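PDB 6IMV: endo-beta-1,2-glucanase from Talaromyces funiculosus, which hydrolyses internal beta-1,2-glucosidic linkages of beta-1,2-glucans as an endo-acting fungal glycoside hydrolase. Local coordinates for residues Arg129-Leu141 and Ile223-Tyr237. Residues are numbered along the deposited sequence; the frame is centred on the assembly and turned at random.
Sequences RFNETYPGFGGFL and IKNQSLPVYHPEQTY. With NAG (2-acetamido-2-deoxy-beta-D-glucopyranose), chain G; NAG (2-acetamido-2-deoxy-beta-D-glucopyranose), chain F.
Gly-136, in the 3-10 turn that follows the helix ending at Thr-133, sits against the turn Asn-225 to Leu-228, its CA 4.0 Å from the CA of Gln-226. Gly-136 N donates to Gln-226 O at 2.9 Å. A CB on Gly-136 would clash with Gln-226 CA. At the next peptide, Tyr-237 OH donates to Gly-136 O at 2.6 Å, and that oxygen lies at the edge of the tyrosine ring. Gln-226 lies alongside two aromatic rings, those of Tyr-134 and Phe-137. Its CG lies between the backbone N and the carbonyl carbon (chi1 62°), and the chain beyond is extended. The amide is turned 79° from the Tyr-134 ring, with NE2 3.8 Å from Tyr-134 CE1. On the Phe-137 side, OE1 is 3.3 Å from Phe-137 CZ and the planes are 44° apart. Asn-158 accepts a hydrogen bond from NE2. Ile-223 crosses Phe-137 at about a right angle, with its CD1 3.5 Å from Phe-137 CD1. An alanine at Phe-137 would remove the ring and is likely to leave Ile-223 CD1 and the flank of Gln-226 without their apolar neighbour. Val-230 CG2 presses tightly on Gly-138 CA at 3.4 Å. Within the loop, Gln-235 pairs with the Asn-225 backbone: its OE1 accepts from Asn-225 N and its NE2 donates to Asn-225 O. Asn-225 OD1 accepts from Ser-227 N, forming an Asx turn, while its ND2 carries an N-linked glycan, as does Asn-131 ND2. A water bridges Thr-133 O and Ser-227 OG. The arrangement joins the end of helix 112-133 and the type I' turn Phe-137 to Phe-140 that follows it to the connection between strands 220-223 and 237-239, both segments glycosylated, at the periphery of the enzyme.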
loop_
_atom_site.group_PDB
_atom_site.type_symbol
_atom_site.label_atom_id
_atom_site.label_comp_id
_atom_site.label_asym_id
_atom_site.label_seq_id
_atom_site.Cartn_x
_atom_site.Cartn_y
_atom_site.Cartn_z
ATOM N N ARG A 129 12.059 -7.788 -20.130
ATOM C CA ARG A 129 13.395 -7.286 -20.510
ATOM C C ARG A 129 14.306 -7.254 -19.275
ATOM O O ARG A 129 15.494 -7.579 -19.354
ATOM C CB ARG A 129 13.318 -5.890 -21.142
ATOM C CG ARG A 129 12.664 -5.840 -22.517
ATOM C CD ARG A 129 12.926 -4.518 -23.241
ATOM N NE ARG A 129 12.567 -3.325 -22.471
ATOM C CZ ARG A 129 11.338 -2.811 -22.376
ATOM N NH1 ARG A 129 10.320 -3.390 -22.998
ATOM N NH2 ARG A 129 11.134 -1.707 -21.673
ATOM N N PHE A 130 13.748 -6.858 -18.127
ATOM C CA PHE A 130 14.499 -6.825 -16.874
ATOM C C PHE A 130 14.934 -8.239 -16.473
ATOM O O PHE A 130 16.069 -8.449 -16.043
ATOM C CB PHE A 130 13.677 -6.201 -15.743
ATOM C CG PHE A 130 14.421 -6.155 -14.433
ATOM C CD1 PHE A 130 15.410 -5.211 -14.218
ATOM C CD2 PHE A 130 14.156 -7.080 -13.432
ATOM C CE1 PHE A 130 16.111 -5.181 -13.019
ATOM C CE2 PHE A 130 14.857 -7.049 -12.233
ATOM C CZ PHE A 130 15.829 -6.096 -12.029
ATOM N N ASN A 131 14.008 -9.196 -16.567
ATOM C CA ASN A 131 14.286 -10.580 -16.220
ATOM C C ASN A 131 15.420 -11.138 -17.096
ATOM O O ASN A 131 16.296 -11.853 -16.615
ATOM C CB ASN A 131 13.029 -11.438 -16.338
ATOM C CG ASN A 131 13.290 -12.904 -16.087
ATOM O OD1 ASN A 131 13.809 -13.278 -15.036
ATOM N ND2 ASN A 131 12.918 -13.724 -17.052
ATOM N N GLU A 132 15.376 -10.810 -18.388
ATOM C CA GLU A 132 16.353 -11.253 -19.375
ATOM C C GLU A 132 17.751 -10.733 -19.030
ATOM O O GLU A 132 18.703 -11.475 -19.100
ATOM C CB GLU A 132 15.948 -10.749 -20.756
ATOM C CG GLU A 132 16.776 -11.336 -21.872
ATOM C CD GLU A 132 16.250 -10.945 -23.240
ATOM O OE1 GLU A 132 16.535 -11.684 -24.207
ATOM O OE2 GLU A 132 15.549 -9.898 -23.331
ATOM N N THR A 133 17.851 -9.445 -18.689
ATOM C CA THR A 133 19.128 -8.790 -18.387
ATOM C C THR A 133 19.612 -9.175 -16.979
ATOM O O THR A 133 20.819 -9.310 -16.759
ATOM C CB THR A 133 19.010 -7.266 -18.517
ATOM O OG1 THR A 133 18.549 -6.984 -19.836
ATOM C CG2 THR A 133 20.312 -6.539 -18.261
ATOM N N TYR A 134 18.677 -9.346 -16.036
ATOM C CA TYR A 134 19.008 -9.637 -14.614
ATOM C C TYR A 134 18.285 -10.905 -14.160
ATOM O O TYR A 134 17.422 -10.867 -13.276
ATOM C CB TYR A 134 18.685 -8.435 -13.719
ATOM C CG TYR A 134 19.270 -7.120 -14.166
ATOM C CD1 TYR A 134 20.546 -6.733 -13.792
ATOM C CD2 TYR A 134 18.550 -6.267 -14.990
ATOM C CE1 TYR A 134 21.082 -5.526 -14.204
ATOM C CE2 TYR A 134 19.067 -5.049 -15.397
ATOM C CZ TYR A 134 20.341 -4.678 -15.008
ATOM O OH TYR A 134 20.857 -3.483 -15.425
ATOM N N PRO A 135 18.618 -12.079 -14.745
ATOM C CA PRO A 135 17.907 -13.320 -14.429
ATOM C C PRO A 135 18.087 -13.788 -12.974
ATOM O O PRO A 135 17.274 -14.559 -12.482
ATOM C CB PRO A 135 18.499 -14.318 -15.436
ATOM C CG PRO A 135 19.888 -13.777 -15.721
ATOM C CD PRO A 135 19.690 -12.278 -15.736
ATOM N N GLY A 136 19.130 -13.297 -12.298
ATOM C CA GLY A 136 19.435 -13.653 -10.905
ATOM C C GLY A 136 18.334 -13.273 -9.919
ATOM O O GLY A 136 18.263 -13.835 -8.816
ATOM N N PHE A 137 17.475 -12.316 -10.293
ATOM C CA PHE A 137 16.352 -11.885 -9.445
ATOM C C PHE A 137 15.214 -12.912 -9.466
ATOM O O PHE A 137 14.277 -12.784 -8.690
ATOM C CB PHE A 137 15.856 -10.498 -9.862
ATOM C CG PHE A 137 16.760 -9.390 -9.397
ATOM C CD1 PHE A 137 16.828 -9.054 -8.052
ATOM C CD2 PHE A 137 17.608 -8.745 -10.283
ATOM C CE1 PHE A 137 17.683 -8.059 -7.611
ATOM C CE2 PHE A 137 18.475 -7.760 -9.836
ATOM C CZ PHE A 137 18.507 -7.414 -8.506
ATOM N N GLY A 138 15.291 -13.897 -10.373
ATOM C CA GLY A 138 14.314 -15.000 -10.451
ATOM C C GLY A 138 12.889 -14.524 -10.708
ATOM O O GLY A 138 11.954 -15.181 -10.285
ATOM N N GLY A 139 12.736 -13.382 -11.394
ATOM C CA GLY A 139 11.435 -12.846 -11.808
ATOM C C GLY A 139 10.831 -11.864 -10.809
ATOM O O GLY A 139 9.741 -11.325 -11.046
ATOM N N PHE A 140 11.543 -11.619 -9.706
ATOM C CA PHE A 140 11.192 -10.636 -8.701
ATOM C C PHE A 140 11.861 -9.307 -9.051
ATOM O O PHE A 140 12.763 -9.267 -9.898
ATOM C CB PHE A 140 11.646 -11.117 -7.320
ATOM C CG PHE A 140 10.991 -12.398 -6.872
ATOM C CD1 PHE A 140 9.707 -12.389 -6.352
ATOM C CD2 PHE A 140 11.651 -13.613 -6.973
ATOM C CE1 PHE A 140 9.104 -13.561 -5.927
ATOM C CE2 PHE A 140 11.045 -14.784 -6.550
ATOM C CZ PHE A 140 9.773 -14.758 -6.026
ATOM N N LEU A 141 11.419 -8.234 -8.391
ATOM C CA LEU A 141 11.945 -6.897 -8.647
ATOM C C LEU A 141 12.631 -6.355 -7.397
ATOM O O LEU A 141 12.058 -6.364 -6.306
ATOM C CB LEU A 141 10.808 -5.957 -9.055
ATOM C CG LEU A 141 10.040 -6.323 -10.322
ATOM C CD1 LEU A 141 8.918 -5.325 -10.555
ATOM C CD2 LEU A 141 10.960 -6.392 -11.532
ATOM N N ILE A 223 22.060 -11.723 -3.455
ATOM C CA ILE A 223 22.296 -12.522 -4.646
ATOM C C ILE A 223 23.791 -12.427 -4.970
ATOM O O ILE A 223 24.327 -11.343 -4.989
ATOM C CB ILE A 223 21.433 -12.003 -5.815
ATOM C CG1 ILE A 223 19.965 -11.836 -5.419
ATOM C CG2 ILE A 223 21.601 -12.886 -7.045
ATOM C CD1 ILE A 223 19.132 -11.136 -6.467
ATOM N N LYS A 224 24.451 -13.555 -5.224
ATOM C CA LYS A 224 25.869 -13.515 -5.561
ATOM C C LYS A 224 26.075 -12.599 -6.771
ATOM O O LYS A 224 26.884 -11.700 -6.727
ATOM C CB LYS A 224 26.433 -14.902 -5.876
ATOM C CG LYS A 224 27.921 -14.904 -6.216
ATOM C CD LYS A 224 28.764 -14.326 -5.099
ATOM C CE LYS A 224 30.249 -14.585 -5.268
ATOM N NZ LYS A 224 30.611 -15.926 -4.762
ATOM N N ASN A 225 25.321 -12.838 -7.847
ATOM C CA ASN A 225 25.464 -12.053 -9.057
ATOM C C ASN A 225 24.158 -12.097 -9.865
ATOM O O ASN A 225 23.806 -13.109 -10.460
ATOM C CB ASN A 225 26.701 -12.517 -9.837
ATOM C CG ASN A 225 27.013 -11.652 -11.037
ATOM O OD1 ASN A 225 26.139 -10.941 -11.537
ATOM N ND2 ASN A 225 28.252 -11.711 -11.511
ATOM N N GLN A 226 23.467 -10.953 -9.886
ATOM C CA GLN A 226 22.180 -10.745 -10.574
ATOM C C GLN A 226 22.259 -11.069 -12.078
ATOM O O GLN A 226 21.235 -11.346 -12.711
ATOM C CB GLN A 226 21.712 -9.303 -10.358
ATOM C CG GLN A 226 22.654 -8.244 -10.919
ATOM C CD GLN A 226 22.390 -6.856 -10.368
ATOM O OE1 GLN A 226 21.614 -6.651 -9.433
ATOM N NE2 GLN A 226 23.066 -5.879 -10.943
ATOM N N SER A 227 23.466 -11.038 -12.655
ATOM C CA SER A 227 23.649 -11.341 -14.072
ATOM C C SER A 227 23.584 -12.852 -14.327
ATOM O O SER A 227 23.350 -13.253 -15.462
ATOM C CB SER A 227 24.931 -10.752 -14.603
ATOM O OG SER A 227 24.878 -9.340 -14.529
ATOM N N LEU A 228 23.795 -13.671 -13.289
ATOM C CA LEU A 228 23.781 -15.138 -13.437
ATOM C C LEU A 228 22.357 -15.663 -13.288
ATOM O O LEU A 228 21.645 -15.239 -12.380
ATOM C CB LEU A 228 24.682 -15.784 -12.380
ATOM C CG LEU A 228 26.153 -15.375 -12.397
ATOM C CD1 LEU A 228 26.912 -16.095 -11.291
ATOM C CD2 LEU A 228 26.790 -15.663 -13.750
ATOM N N PRO A 229 21.910 -16.600 -14.162
ATOM C CA PRO A 229 20.656 -17.327 -13.956
ATOM C C PRO A 229 20.513 -17.881 -12.533
ATOM O O PRO A 229 21.528 -18.083 -11.837
ATOM C CB PRO A 229 20.736 -18.473 -14.978
ATOM C CG PRO A 229 21.569 -17.909 -16.110
ATOM C CD PRO A 229 22.558 -16.973 -15.435
ATOM N N VAL A 230 19.260 -18.145 -12.131
ATOM C CA VAL A 230 18.929 -18.537 -10.775
ATOM C C VAL A 230 19.705 -19.810 -10.416
ATOM O O VAL A 230 20.188 -19.948 -9.289
ATOM C CB VAL A 230 17.412 -18.746 -10.574
ATOM C CG1 VAL A 230 17.108 -19.308 -9.192
ATOM C CG2 VAL A 230 16.615 -17.471 -10.801
ATOM N N TYR A 231 19.824 -20.732 -11.381
ATOM C CA TYR A 231 20.449 -22.042 -11.130
ATOM C C TYR A 231 21.799 -22.157 -11.852
ATOM O O TYR A 231 22.284 -23.261 -12.097
ATOM C CB TYR A 231 19.466 -23.164 -11.483
ATOM C CG TYR A 231 18.210 -23.130 -10.648
ATOM C CD1 TYR A 231 18.235 -23.524 -9.320
ATOM C CD2 TYR A 231 17.006 -22.661 -11.160
ATOM C CE1 TYR A 231 17.101 -23.467 -8.526
ATOM C CE2 TYR A 231 15.860 -22.605 -10.379
ATOM C CZ TYR A 231 15.910 -23.010 -9.058
ATOM O OH TYR A 231 14.793 -22.958 -8.268
ATOM N N HIS A 232 22.443 -21.025 -12.158
ATOM C CA HIS A 232 23.832 -21.070 -12.602
ATOM C C HIS A 232 24.655 -21.732 -11.500
ATOM O O HIS A 232 24.392 -21.509 -10.313
ATOM C CB HIS A 232 24.342 -19.675 -12.957
ATOM C CG HIS A 232 25.679 -19.673 -13.616
ATOM N ND1 HIS A 232 26.861 -19.780 -12.901
ATOM C CD2 HIS A 232 26.034 -19.537 -14.913
ATOM C CE1 HIS A 232 27.887 -19.716 -13.730
ATOM N NE2 HIS A 232 27.407 -19.568 -14.973
ATOM N N PRO A 233 25.638 -22.599 -11.841
ATOM C CA PRO A 233 26.392 -23.343 -10.826
ATOM C C PRO A 233 27.079 -22.481 -9.756
ATOM O O PRO A 233 27.349 -22.982 -8.674
ATOM C CB PRO A 233 27.455 -24.109 -11.638
ATOM C CG PRO A 233 26.830 -24.257 -13.021
ATOM C CD PRO A 233 26.021 -22.987 -13.213
ATOM N N GLU A 234 27.337 -21.205 -10.067
ATOM C CA GLU A 234 28.012 -20.274 -9.162
ATOM C C GLU A 234 27.031 -19.363 -8.411
ATOM O O GLU A 234 27.446 -18.639 -7.494
ATOM C CB GLU A 234 28.974 -19.388 -9.948
ATOM C CG GLU A 234 30.185 -20.141 -10.468
ATOM C CD GLU A 234 31.132 -19.237 -11.223
ATOM O OE1 GLU A 234 30.855 -18.965 -12.401
ATOM O OE2 GLU A 234 32.104 -18.765 -10.607
ATOM N N GLN A 235 25.754 -19.371 -8.791
ATOM C CA GLN A 235 24.785 -18.468 -8.171
ATOM C C GLN A 235 24.527 -18.939 -6.735
ATOM O O GLN A 235 24.465 -20.141 -6.483
ATOM C CB GLN A 235 23.480 -18.446 -8.967
ATOM C CG GLN A 235 22.439 -17.478 -8.420
ATOM C CD GLN A 235 22.861 -16.051 -8.642
ATOM O OE1 GLN A 235 23.665 -15.501 -7.888
ATOM N NE2 GLN A 235 22.318 -15.450 -9.693
ATOM N N THR A 236 24.389 -17.989 -5.807
ATOM C CA THR A 236 23.947 -18.287 -4.445
ATOM C C THR A 236 22.970 -17.204 -3.978
ATOM O O THR A 236 22.980 -16.057 -4.475
ATOM C CB THR A 236 25.111 -18.386 -3.446
ATOM O OG1 THR A 236 25.614 -17.067 -3.259
ATOM C CG2 THR A 236 26.221 -19.312 -3.893
ATOM N N TYR A 237 22.139 -17.593 -3.007
ATOM C CA TYR A 237 21.211 -16.700 -2.319
ATOM C C TYR A 237 21.391 -16.883 -0.809
ATOM O O TYR A 237 21.529 -17.988 -0.335
ATOM C CB TYR A 237 19.787 -16.997 -2.784
ATOM C CG TYR A 237 19.577 -16.821 -4.271
ATOM C CD1 TYR A 237 19.305 -15.571 -4.807
ATOM C CD2 TYR A 237 19.675 -17.895 -5.143
ATOM C CE1 TYR A 237 19.123 -15.396 -6.166
ATOM C CE2 TYR A 237 19.509 -17.730 -6.509
ATOM C CZ TYR A 237 19.221 -16.476 -7.023
ATOM O OH TYR A 237 19.047 -16.294 -8.374
HETATM C C1 NAG G . 28.666 -10.963 -12.679
HETATM C C2 NAG G . 30.133 -10.537 -12.684
HETATM C C3 NAG G . 30.511 -9.888 -14.019
HETATM C C4 NAG G . 30.102 -10.754 -15.204
HETATM C C5 NAG G . 28.627 -11.138 -15.090
HETATM C C6 NAG G . 28.235 -12.100 -16.197
HETATM C C7 NAG G . 31.061 -9.782 -10.552
HETATM C C8 NAG G . 31.151 -8.635 -9.589
HETATM N N2 NAG G . 30.346 -9.540 -11.648
HETATM O O3 NAG G . 31.918 -9.697 -14.052
HETATM O O4 NAG G . 30.268 -10.039 -16.429
HETATM O O5 NAG G . 28.401 -11.774 -13.832
HETATM O O6 NAG G . 29.113 -13.229 -16.153
HETATM O O7 NAG G . 31.596 -10.865 -10.356
HETATM C C1 NAG F . 13.114 -15.135 -16.956
HETATM C C2 NAG F . 12.056 -15.888 -17.730
HETATM C C3 NAG F . 12.353 -17.379 -17.671
HETATM C C4 NAG F . 13.769 -17.674 -18.144
HETATM C C5 NAG F . 14.720 -16.807 -17.346
HETATM C C6 NAG F . 16.189 -17.003 -17.714
HETATM C C7 NAG F . 9.704 -15.222 -17.812
HETATM C C8 NAG F . 8.477 -14.999 -16.980
HETATM N N2 NAG F . 10.772 -15.605 -17.145
HETATM O O3 NAG F . 11.398 -18.059 -18.465
HETATM O O4 NAG F . 14.090 -19.056 -17.928
HETATM O O5 NAG F . 14.352 -15.451 -17.566
HETATM O O6 NAG F . 16.481 -16.098 -18.785
HETATM O O7 NAG F . 9.686 -15.076 -19.014
HETATM O O HOH W 1 23.087 -8.160 -15.846
#